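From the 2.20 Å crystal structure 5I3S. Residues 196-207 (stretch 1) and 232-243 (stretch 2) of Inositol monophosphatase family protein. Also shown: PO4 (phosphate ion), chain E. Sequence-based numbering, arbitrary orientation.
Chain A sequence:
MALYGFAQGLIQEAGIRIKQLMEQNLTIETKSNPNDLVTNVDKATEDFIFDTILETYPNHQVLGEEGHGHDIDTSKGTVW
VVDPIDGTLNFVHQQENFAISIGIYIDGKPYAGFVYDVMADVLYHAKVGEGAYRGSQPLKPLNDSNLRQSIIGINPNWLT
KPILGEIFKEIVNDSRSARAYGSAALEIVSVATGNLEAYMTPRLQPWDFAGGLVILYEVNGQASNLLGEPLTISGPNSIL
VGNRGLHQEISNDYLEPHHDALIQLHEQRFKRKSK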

ATOM      1  N   LEU A 196       0.512  -6.906  -7.887  1.00 18.91           N
ATOM      2  CA  LEU A 196       1.933  -6.657  -7.974  1.00 19.40           C
ATOM      3  C   LEU A 196       2.531  -7.779  -8.824  1.00 19.98           C
ATOM      4  O   LEU A 196       2.091  -8.923  -8.721  1.00 23.32           O
ATOM      5  CB  LEU A 196       2.574  -6.713  -6.587  1.00 19.20           C
ATOM      6  CG  LEU A 196       2.203  -5.727  -5.474  1.00 20.26           C
ATOM      7  CD1 LEU A 196       2.954  -6.069  -4.182  1.00 20.45           C
ATOM      8  CD2 LEU A 196       2.529  -4.315  -5.934  1.00 21.92           C
ATOM      9  N   GLU A 197       3.546  -7.464  -9.616  1.00 18.35           N
ATOM     10  CA  GLU A 197       4.212  -8.448 -10.436  1.00 19.37           C
ATOM     11  C   GLU A 197       5.273  -9.127  -9.651  1.00 18.73           C
ATOM     12  O   GLU A 197       5.560 -10.284  -9.924  1.00 20.32           O
ATOM     13  CB  GLU A 197       4.811  -7.859 -11.731  1.00 21.81           C
ATOM     14  CG  GLU A 197       3.804  -7.596 -12.858  1.00 22.94           C
ATOM     15  CD  GLU A 197       3.014  -6.302 -12.752  1.00 27.08           C
ATOM     16  OE1 GLU A 197       3.255  -5.441 -11.877  1.00 29.21           O
ATOM     17  OE2 GLU A 197       2.144  -6.109 -13.610  1.00 33.38           O
ATOM     18  N   ALA A 198       5.849  -8.451  -8.664  1.00 17.62           N
ATOM     19  CA  ALA A 198       6.710  -9.135  -7.715  1.00 16.23           C
ATOM     20  C   ALA A 198       6.776  -8.441  -6.356  1.00 15.84           C
ATOM     21  O   ALA A 198       6.450  -7.266  -6.226  1.00 14.76           O
ATOM     22  CB  ALA A 198       8.107  -9.259  -8.281  1.00 16.91           C
ATOM     23  N   TYR A 199       7.249  -9.205  -5.374  1.00 15.39           N
ATOM     24  CA  TYR A 199       7.426  -8.792  -4.012  1.00 15.58           C
ATOM     25  C   TYR A 199       8.738  -9.434  -3.484  1.00 16.85           C
ATOM     26  O   TYR A 199       9.066 -10.585  -3.797  1.00 16.05           O
ATOM     27  CB  TYR A 199       6.234  -9.262  -3.170  1.00 15.64           C
ATOM     28  CG  TYR A 199       6.447  -9.100  -1.692  1.00 15.93           C
ATOM     29  CD1 TYR A 199       6.632  -7.827  -1.137  1.00 15.92           C
ATOM     30  CD2 TYR A 199       6.463 -10.199  -0.835  1.00 16.83           C
ATOM     31  CE1 TYR A 199       6.836  -7.646   0.222  1.00 15.77           C
ATOM     32  CE2 TYR A 199       6.686 -10.048   0.536  1.00 16.71           C
ATOM     33  CZ  TYR A 199       6.845  -8.753   1.068  1.00 16.92           C
ATOM     34  OH  TYR A 199       7.120  -8.562   2.420  1.00 17.24           O
ATOM     35  N   MET A 200       9.448  -8.707  -2.621  1.00 17.40           N
ATOM     36  CA  MET A 200      10.661  -9.217  -2.059  1.00 17.71           C
ATOM     37  C   MET A 200      10.906  -8.605  -0.668  1.00 18.35           C
ATOM     38  O   MET A 200      10.432  -7.469  -0.327  1.00 18.64           O
ATOM     39  CB  MET A 200      11.846  -8.975  -3.041  1.00 19.14           C
ATOM     40  CG  MET A 200      12.115  -7.497  -3.322  1.00 19.52           C
ATOM     41  SD  MET A 200      12.730  -7.092  -4.968  1.00 21.50           S
ATOM     42  CE  MET A 200      11.253  -7.316  -5.925  1.00 22.45           C
ATOM     43  N   THR A 201      11.627  -9.379   0.140  1.00 16.96           N
ATOM     44  CA  THR A 201      12.086  -8.937   1.447  1.00 16.87           C
ATOM     45  C   THR A 201      13.241  -9.846   1.831  1.00 17.48           C
ATOM     46  O   THR A 201      13.236 -11.014   1.454  1.00 17.91           O
ATOM     47  CB  THR A 201      10.993  -8.995   2.552  1.00 15.84           C
ATOM     48  OG1 THR A 201      11.572  -8.766   3.856  1.00 16.18           O
ATOM     49  CG2 THR A 201      10.265 -10.362   2.596  1.00 15.77           C
ATOM     50  N   PRO A 202      14.207  -9.323   2.603  1.00 17.83           N
ATOM     51  CA  PRO A 202      15.326 -10.156   3.081  1.00 17.71           C
ATOM     52  C   PRO A 202      14.972 -11.120   4.183  1.00 19.42           C
ATOM     53  O   PRO A 202      15.781 -11.984   4.462  1.00 21.31           O
ATOM     54  CB  PRO A 202      16.310  -9.136   3.653  1.00 18.13           C
ATOM     55  CG  PRO A 202      15.456  -7.884   3.907  1.00 18.48           C
ATOM     56  CD  PRO A 202      14.432  -7.881   2.843  1.00 17.20           C
ATOM     57  N   ARG A 203      13.815 -11.006   4.838  1.00 19.80           N
ATOM     58  CA  ARG A 203      13.555 -11.834   6.025  1.00 19.41           C
ATOM     59  C   ARG A 203      12.068 -12.048   6.230  1.00 19.98           C
ATOM     60  O   ARG A 203      11.340 -11.088   6.350  1.00 19.01           O
ATOM     61  CB  ARG A 203      14.111 -11.170   7.302  1.00 19.83           C
ATOM     62  N   LEU A 204      11.646 -13.308   6.338  1.00 20.31           N
ATOM     63  CA  LEU A 204      10.298 -13.649   6.710  1.00 22.60           C
ATOM     64  C   LEU A 204      10.244 -14.978   7.450  1.00 23.55           C
ATOM     65  O   LEU A 204      10.903 -15.946   7.049  1.00 26.07           O
ATOM     66  CB  LEU A 204       9.509 -13.815   5.442  1.00 24.90           C
ATOM     67  CG  LEU A 204       8.146 -13.237   5.314  1.00 26.81           C
ATOM     68  CD1 LEU A 204       8.152 -11.785   5.781  1.00 26.14           C
ATOM     69  CD2 LEU A 204       7.673 -13.426   3.860  1.00 25.98           C
ATOM     70  N   GLN A 205       9.415 -15.038   8.478  1.00 20.89           N
ATOM     71  CA  GLN A 205       9.132 -16.256   9.153  1.00 20.96           C
ATOM     72  C   GLN A 205       8.166 -17.157   8.369  1.00 20.77           C
ATOM     73  O   GLN A 205       7.354 -16.655   7.594  1.00 18.38           O
ATOM     74  CB  GLN A 205       8.546 -15.902  10.514  1.00 23.57           C
ATOM     75  CG  GLN A 205       9.555 -15.169  11.405  1.00 24.13           C
ATOM     76  CD  GLN A 205      10.649 -16.107  11.946  1.00 26.27           C
ATOM     77  OE1 GLN A 205      10.695 -17.314  11.654  1.00 27.21           O
ATOM     78  NE2 GLN A 205      11.499 -15.561  12.790  1.00 28.33           N
ATOM     79  N   PRO A 206       8.235 -18.501   8.588  1.00 20.77           N
ATOM     80  CA  PRO A 206       7.428 -19.448   7.841  1.00 20.13           C
ATOM     81  C   PRO A 206       5.925 -19.153   7.883  1.00 20.92           C
ATOM     82  O   PRO A 206       5.218 -19.357   6.872  1.00 19.96           O
ATOM     83  CB  PRO A 206       7.706 -20.790   8.506  1.00 21.88           C
ATOM     84  CG  PRO A 206       8.774 -20.594   9.530  1.00 22.03           C
ATOM     85  CD  PRO A 206       9.154 -19.151   9.546  1.00 21.05           C
ATOM     86  N   TRP A 207       5.466 -18.685   9.038  1.00 20.39           N
ATOM     87  CA  TRP A 207       4.061 -18.328   9.242  1.00 21.10           C
ATOM     88  C   TRP A 207       3.616 -17.064   8.474  1.00 21.62           C
ATOM     89  O   TRP A 207       2.420 -16.848   8.319  1.00 19.93           O
ATOM     90  CB  TRP A 207       3.720 -18.174  10.739  1.00 20.68           C
ATOM     91  CG  TRP A 207       4.620 -17.286  11.532  1.00 21.17           C
ATOM     92  CD1 TRP A 207       4.592 -15.937  11.580  1.00 22.51           C
ATOM     93  CD2 TRP A 207       5.688 -17.694  12.411  1.00 22.08           C
ATOM     94  NE1 TRP A 207       5.583 -15.465  12.430  1.00 22.48           N
ATOM     95  CE2 TRP A 207       6.260 -16.528  12.951  1.00 23.06           C
ATOM     96  CE3 TRP A 207       6.214 -18.933  12.782  1.00 24.51           C
ATOM     97  CZ2 TRP A 207       7.335 -16.562  13.860  1.00 25.36           C
ATOM     98  CZ3 TRP A 207       7.277 -18.969  13.682  1.00 25.55           C
ATOM     99  CH2 TRP A 207       7.818 -17.793  14.213  1.00 25.24           C
ATOM    100  N   THR A 232      10.731 -23.301   2.283  1.00 20.65           N
ATOM    101  CA  THR A 232      10.193 -24.413   3.020  1.00 21.89           C
ATOM    102  C   THR A 232       9.763 -23.836   4.345  1.00 22.24           C
ATOM    103  O   THR A 232      10.156 -22.719   4.693  1.00 22.20           O
ATOM    104  CB  THR A 232      11.235 -25.547   3.250  1.00 23.85           C
ATOM    105  OG1 THR A 232      12.328 -25.068   4.044  1.00 26.12           O
ATOM    106  CG2 THR A 232      11.785 -26.073   1.920  1.00 23.58           C
ATOM    107  N   ILE A 233       8.986 -24.611   5.097  1.00 21.77           N
ATOM    108  CA  ILE A 233       8.486 -24.173   6.402  1.00 23.63           C
ATOM    109  C   ILE A 233       9.403 -24.565   7.559  1.00 23.94           C
ATOM    110  O   ILE A 233       9.065 -24.353   8.710  1.00 26.33           O
ATOM    111  CB  ILE A 233       7.016 -24.600   6.638  1.00 23.63           C
ATOM    112  CG1 ILE A 233       6.848 -26.123   6.514  1.00 23.56           C
ATOM    113  CG2 ILE A 233       6.134 -23.884   5.630  1.00 22.28           C
ATOM    114  CD1 ILE A 233       5.659 -26.620   7.313  1.00 26.64           C
ATOM    115  N   SER A 234      10.598 -25.057   7.253  1.00 25.77           N
ATOM    116  CA  SER A 234      11.525 -25.505   8.281  1.00 25.90           C
ATOM    117  C   SER A 234      12.296 -24.345   8.884  1.00 24.22           C
ATOM    118  O   SER A 234      12.868 -24.488   9.959  1.00 28.44           O
ATOM    119  CB  SER A 234      12.503 -26.549   7.683  1.00 27.04           C
ATOM    120  OG  SER A 234      13.221 -25.989   6.578  1.00 29.29           O
ATOM    121  N   GLY A 235      12.384 -23.226   8.181  1.00 20.93           N
ATOM    122  CA  GLY A 235      12.990 -22.042   8.752  1.00 21.08           C
ATOM    123  C   GLY A 235      12.640 -20.685   8.135  1.00 21.87           C
ATOM    124  O   GLY A 235      12.076 -20.595   7.047  1.00 22.70           O
ATOM    125  N   PRO A 236      12.980 -19.601   8.840  1.00 22.33           N
ATOM    126  CA  PRO A 236      12.843 -18.293   8.205  1.00 22.53           C
ATOM    127  C   PRO A 236      13.715 -18.200   6.931  1.00 22.07           C
ATOM    128  O   PRO A 236      14.656 -18.984   6.782  1.00 24.43           O
ATOM    129  CB  PRO A 236      13.361 -17.326   9.279  1.00 23.32           C
ATOM    130  CG  PRO A 236      14.303 -18.173  10.132  1.00 23.57           C
ATOM    131  CD  PRO A 236      13.629 -19.517  10.170  1.00 22.72           C
ATOM    132  N   ASN A 237      13.395 -17.268   6.038  1.00 19.78           N
ATOM    133  CA  ASN A 237      14.175 -17.061   4.830  1.00 19.52           C
ATOM    134  C   ASN A 237      13.984 -15.664   4.217  1.00 18.59           C
ATOM    135  O   ASN A 237      13.022 -14.948   4.543  1.00 18.27           O
ATOM    136  CB  ASN A 237      13.779 -18.121   3.793  1.00 19.93           C
ATOM    137  CG  ASN A 237      14.974 -18.715   3.071  1.00 20.01           C
ATOM    138  OD1 ASN A 237      15.972 -18.021   2.735  1.00 18.78           O
ATOM    139  ND2 ASN A 237      14.876 -20.012   2.820  1.00 18.62           N
ATOM    140  N   SER A 238      14.872 -15.306   3.286  1.00 17.69           N
ATOM    141  CA  SER A 238      14.583 -14.218   2.375  1.00 16.23           C
ATOM    142  C   SER A 238      13.537 -14.712   1.365  1.00 16.00           C
ATOM    143  O   SER A 238      13.168 -15.936   1.331  1.00 16.06           O
ATOM    144  CB  SER A 238      15.874 -13.703   1.731  1.00 16.35           C
ATOM    145  OG  SER A 238      16.376 -14.575   0.746  1.00 16.04           O
ATOM    146  N   ILE A 239      13.035 -13.796   0.549  1.00 15.34           N
ATOM    147  CA  ILE A 239      11.803 -14.039  -0.234  1.00 16.76           C
ATOM    148  C   ILE A 239      11.866 -13.225  -1.517  1.00 16.43           C
ATOM    149  O   ILE A 239      12.103 -12.023  -1.473  1.00 14.49           O
ATOM    150  CB  ILE A 239      10.527 -13.543   0.524  1.00 18.20           C
ATOM    151  CG1 ILE A 239      10.357 -14.236   1.851  1.00 18.72           C
ATOM    152  CG2 ILE A 239       9.243 -13.762  -0.318  1.00 20.01           C
ATOM    153  CD1 ILE A 239       9.901 -15.691   1.762  1.00 18.78           C
ATOM    154  N   LEU A 240      11.686 -13.905  -2.639  1.00 17.22           N
ATOM    155  CA  LEU A 240      11.370 -13.280  -3.942  1.00 17.71           C
ATOM    156  C   LEU A 240      10.232 -14.083  -4.582  1.00 17.27           C
ATOM    157  O   LEU A 240      10.350 -15.285  -4.754  1.00 18.83           O
ATOM    158  CB  LEU A 240      12.590 -13.294  -4.841  1.00 18.33           C
ATOM    159  CG  LEU A 240      12.393 -12.854  -6.288  1.00 19.59           C
ATOM    160  CD1 LEU A 240      12.125 -11.365  -6.269  1.00 20.83           C
ATOM    161  CD2 LEU A 240      13.553 -13.198  -7.247  1.00 19.00           C
ATOM    162  N   VAL A 241       9.129 -13.419  -4.893  1.00 17.31           N
ATOM    163  CA  VAL A 241       7.960 -14.029  -5.518  1.00 15.50           C
ATOM    164  C   VAL A 241       7.493 -13.153  -6.653  1.00 16.16           C
ATOM    165  O   VAL A 241       7.680 -11.911  -6.647  1.00 15.63           O
ATOM    166  CB  VAL A 241       6.794 -14.288  -4.556  1.00 15.18           C
ATOM    167  CG1 VAL A 241       7.229 -15.196  -3.416  1.00 15.41           C
ATOM    168  CG2 VAL A 241       6.189 -13.026  -4.004  1.00 16.23           C
ATOM    169  N   GLY A 242       6.921 -13.800  -7.651  1.00 15.37           N
ATOM    170  CA  GLY A 242       6.535 -13.091  -8.839  1.00 16.36           C
ATOM    171  C   GLY A 242       5.909 -14.003  -9.887  1.00 15.63           C
ATOM    172  O   GLY A 242       5.843 -15.214  -9.714  1.00 14.39           O
ATOM    173  N   ASN A 243       5.494 -13.400 -10.977  1.00 16.54           N
ATOM    174  CA  ASN A 243       5.207 -14.162 -12.184  1.00 18.16           C
ATOM    175  C   ASN A 243       6.524 -14.772 -12.678  1.00 19.44           C
ATOM    176  O   ASN A 243       7.606 -14.260 -12.390  1.00 21.60           O
ATOM    177  CB  ASN A 243       4.452 -13.321 -13.235  1.00 18.19           C
ATOM    178  CG  ASN A 243       5.283 -12.219 -13.911  1.00 19.24           C
ATOM    179  OD1 ASN A 243       6.227 -12.478 -14.671  1.00 20.25           O
ATOM    180  ND2 ASN A 243       4.850 -10.984 -13.746  1.00 19.61           N
TER
HETATM  181  P   PO4 E 301       6.672  -5.169   3.895  1.00 22.19           P
HETATM  182  O1  PO4 E 301       5.393  -5.891   4.263  1.00 22.65           O
HETATM  183  O2  PO4 E 301       7.229  -4.468   5.078  1.00 19.29           O
HETATM  184  O3  PO4 E 301       6.298  -4.189   2.793  1.00 22.45           O
HETATM  185  O4  PO4 E 301       7.641  -6.177   3.328  1.00 19.19           O

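Two antiparallel segments are joined chiefly by backbone hydrogen bonds, with the two main strands, around Tyr199-Met200 and Ile239-Val241, running at 178° to one another. Three reciprocal pairs form the ladder. Tyr199 N donates to Val241 O (3.0 Å) and Val241 N returns the bond to Tyr199 O (3.0 Å); Thr201 N reaches Ile239 O (3.1 Å) while Ile239 N reaches Thr201 O (2.9 Å); beyond the corner, Leu204 N bonds Asn237 O (2.8 Å) and Asn237 N bonds Leu204 O (3.0 Å). A longer bond, Asn243 N to Glu197 O at 3.3 Å, extends the ladder past Gly242.

The register slips by one residue between Thr201 and Leu204, a beta bulge where Pro202, which has no amide hydrogen to donate, turns the chain. Within the bulge, Arg203 N makes a weak hydrogen bond to Thr201 OG1 (3.3 Å), and the Ser238 side chain lies close by, its CB 3.2 Å from Pro202 O. Between the Tyr199/Val241 and Thr201/Ile239 pairs, Met200 CA makes a CA-H...O contact to Ile239 O (3.2 Å); just beyond the Leu204/Asn237 pair, Pro236 CA makes another to Leu204 O (3.3 Å).

Tyr199, Thr201, Leu204, Val241 and Ile239 share one face of the sheet. Here Tyr199 CB packs on Val241 CG2 (3.9 Å) and Thr201 CG2 on Ile239 CB (3.8 Å), so the threonine offers its methyl to the neighbouring strand. Ile239, the residue most covered by the other stretch, also meets Leu204, whose CD2 comes within 3.4 Å of Ile239 CG1; the isoleucine thus bridges partners before and after the bulge. The Tyr199 ring carries its hydroxyl beyond this packing, where OH donates to PO4 O4 at 2.6 Å; the phosphate oxygen sits at the ring edge, as does Val241 CG2.

On the other face, Met200 CB touches Leu240 CD1 (4.0 Å), apolar side chains suited to a buried site. Ala198 and Gly242 pair nearby with their CA atoms just 4.1 Å apart. Small residues fit this close approach: an ideal CB on Gly242 would lie 3.1 Å from Glu197 O and 3.3 Å from Ala198 CB.

Past the strands, Pro206 points its CB toward the second stretch and is buried there, with CB 4.3 Å from Ile233 CB and CD 3.9 Å from Pro236 N. More exposed, Gln205 begins by pointing away but bends back to place OE1 3.6 Å from Pro236 CB. Altogether the contact buries 745 Å², summed over both sides.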